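Local coordinates for PHD finger protein 14 (Danio rerio, PDB 7D86), which reads chromatin as a histone-binding protein, preferring unmodified histone H3, and represses PDGFRA expression, at residues A[96-101]-A[158-163]. Sequence-based numbering, arbitrary orientation.
Sequences VVCALY and HVTCAQ. With ZN (zinc ion), chain D; ZN (zinc ion), chain C.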
loop_
_atom_site.group_PDB
_atom_site.type_symbol
_atom_site.label_atom_id
_atom_site.label_comp_id
_atom_site.label_asym_id
_atom_site.label_seq_id
_atom_site.Cartn_x
_atom_site.Cartn_y
_atom_site.Cartn_z
ATOM N N VAL A 96 0.800 -0.160 5.035
ATOM C CA VAL A 96 0.036 -1.394 4.880
ATOM C C VAL A 96 0.147 -1.899 3.444
ATOM O O VAL A 96 0.357 -3.094 3.204
ATOM C CB VAL A 96 -1.432 -1.175 5.291
ATOM C CG1 VAL A 96 -2.288 -2.341 4.829
ATOM C CG2 VAL A 96 -1.545 -0.969 6.804
ATOM N N VAL A 97 0.035 -1.000 2.468
ATOM C CA VAL A 97 0.053 -1.451 1.076
ATOM C C VAL A 97 1.429 -2.002 0.706
ATOM O O VAL A 97 1.536 -3.012 0.002
ATOM C CB VAL A 97 -0.403 -0.317 0.133
ATOM C CG1 VAL A 97 0.661 0.756 -0.018
ATOM C CG2 VAL A 97 -0.796 -0.883 -1.216
ATOM N N CYS A 98 2.503 -1.392 1.211
ATOM C CA CYS A 98 3.829 -1.933 0.909
ATOM C C CYS A 98 3.999 -3.318 1.517
ATOM O O CYS A 98 4.630 -4.204 0.916
ATOM C CB CYS A 98 4.921 -0.978 1.400
ATOM S SG CYS A 98 5.072 0.534 0.394
ATOM N N ALA A 99 3.399 -3.543 2.686
ATOM C CA ALA A 99 3.486 -4.857 3.310
ATOM C C ALA A 99 2.739 -5.911 2.505
ATOM O O ALA A 99 3.132 -7.081 2.508
ATOM C CB ALA A 99 2.953 -4.798 4.744
ATOM N N LEU A 100 1.679 -5.521 1.794
ATOM C CA LEU A 100 0.911 -6.498 1.024
ATOM C C LEU A 100 1.637 -6.943 -0.234
ATOM O O LEU A 100 1.382 -8.044 -0.735
ATOM C CB LEU A 100 -0.450 -5.922 0.638
ATOM C CG LEU A 100 -1.313 -5.516 1.833
ATOM C CD1 LEU A 100 -2.612 -4.871 1.368
ATOM C CD2 LEU A 100 -1.579 -6.743 2.699
ATOM N N TYR A 101 2.521 -6.108 -0.776
ATOM C CA TYR A 101 3.051 -6.383 -2.104
ATOM C C TYR A 101 4.532 -6.716 -2.132
ATOM O O TYR A 101 4.975 -7.361 -3.082
ATOM C CB TYR A 101 2.778 -5.196 -3.046
ATOM C CG TYR A 101 1.343 -5.128 -3.487
ATOM C CD1 TYR A 101 0.384 -4.490 -2.699
ATOM C CD2 TYR A 101 0.929 -5.716 -4.682
ATOM C CE1 TYR A 101 -0.939 -4.435 -3.088
ATOM C CE2 TYR A 101 -0.400 -5.656 -5.082
ATOM C CZ TYR A 101 -1.326 -5.016 -4.278
ATOM O OH TYR A 101 -2.645 -4.958 -4.646
ATOM N N HIS A 158 8.264 1.252 -6.810
ATOM C CA HIS A 158 7.782 1.186 -5.437
ATOM C C HIS A 158 6.308 0.820 -5.435
ATOM O O HIS A 158 5.569 1.141 -6.369
ATOM C CB HIS A 158 7.956 2.537 -4.730
ATOM C CG HIS A 158 9.376 2.964 -4.574
ATOM N ND1 HIS A 158 9.891 4.079 -5.202
ATOM C CD2 HIS A 158 10.391 2.429 -3.855
ATOM C CE1 HIS A 158 11.164 4.210 -4.877
ATOM N NE2 HIS A 158 11.492 3.223 -4.061
ATOM N N VAL A 159 5.869 0.174 -4.351
ATOM C CA VAL A 159 4.468 -0.227 -4.247
ATOM C C VAL A 159 3.556 0.990 -4.306
ATOM O O VAL A 159 2.519 0.974 -4.976
ATOM C CB VAL A 159 4.229 -1.041 -2.964
ATOM C CG1 VAL A 159 2.742 -1.370 -2.824
ATOM C CG2 VAL A 159 5.079 -2.308 -2.981
ATOM N N THR A 160 3.921 2.065 -3.600
ATOM C CA THR A 160 3.062 3.245 -3.564
ATOM C C THR A 160 3.128 4.043 -4.859
ATOM O O THR A 160 2.150 4.709 -5.222
ATOM C CB THR A 160 3.428 4.132 -2.373
ATOM O OG1 THR A 160 4.848 4.328 -2.333
ATOM C CG2 THR A 160 2.977 3.472 -1.072
ATOM N N CYS A 161 4.263 3.995 -5.559
ATOM C CA CYS A 161 4.338 4.612 -6.876
ATOM C C CYS A 161 3.443 3.875 -7.864
ATOM O O CYS A 161 2.725 4.502 -8.652
ATOM C CB CYS A 161 5.791 4.644 -7.359
ATOM S SG CYS A 161 6.878 5.796 -6.431
ATOM N N ALA A 162 3.454 2.540 -7.813
ATOM C CA ALA A 162 2.528 1.765 -8.629
ATOM C C ALA A 162 1.088 2.021 -8.207
ATOM O O ALA A 162 0.188 2.094 -9.054
ATOM C CB ALA A 162 2.867 0.271 -8.534
ATOM N N GLN A 163 0.847 2.168 -6.901
ATOM C CA GLN A 163 -0.515 2.425 -6.444
ATOM C C GLN A 163 -1.047 3.713 -7.056
ATOM O O GLN A 163 -2.205 3.778 -7.488
ATOM C CB GLN A 163 -0.559 2.503 -4.911
ATOM C CG GLN A 163 -1.972 2.607 -4.343
ATOM C CD GLN A 163 -2.001 2.891 -2.848
ATOM O OE1 GLN A 163 -1.176 3.642 -2.327
ATOM N NE2 GLN A 163 -2.959 2.287 -2.154
HETATM ZN ZN ZN D . 9.110 5.267 -6.732
HETATM ZN ZN ZN C . 5.737 2.369 1.687
#
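V159 packs into the surface of helix 96-101 between V97, C98 and Y101. V159 CG1, anti to the backbone N (chi1 176°), is the branch directed at the V97 carbonyl, with V97 O at 3.5 Å. V159 CG1 also lies 3.9 Å from V97 CG2. The other branch, V159 CG2, meets Y101 CB at 3.7 Å. The Y101 and V159 side chains cross at about a right angle, and V159 CG1 approaches the tyrosine ring obliquely. C98 SG lies 3.8 Å from V159 CB, so the zinc-bound sulfur is in van der Waals contact with the valine.

V97 extends the contact along helix 159-164. V97 CG1 touches T160 CG2 at 3.7 Å. V97 CG2 lies 4.0 Å from Q163 NE2, and the two side chains cross obliquely. T160 CG2 reaches C98 SG as well, and T160 also touches C78, a ligand of the same zinc as C98. An alanine in place of V97 would probably open a gap beside V159 and T160 and leave the Q163 amide less firmly packed.

No hydrogen bond joins the two helices, whose axes are 9.6 Å apart and cross at 103°. Y101 OH bonds to the carbonyl of S169 and Q163 NE2 to that of C13, while L168 packs against V97, Y101, V159 and Q163.

C98 joins C75, C78 and H95 at the zinc of the C2HC pre-PHD finger. H158, at the N-cap of helix 159-164, and C161 join C131 and C134 at a zinc of the second PHD finger. The contact thus joins two zinc modules of the histone-binding PZP domain. It is buried and mostly apolar, so its fit rests on shape and van der Waals contact, while metal bonds restrain C98 on one side and H158 and C161 on the other.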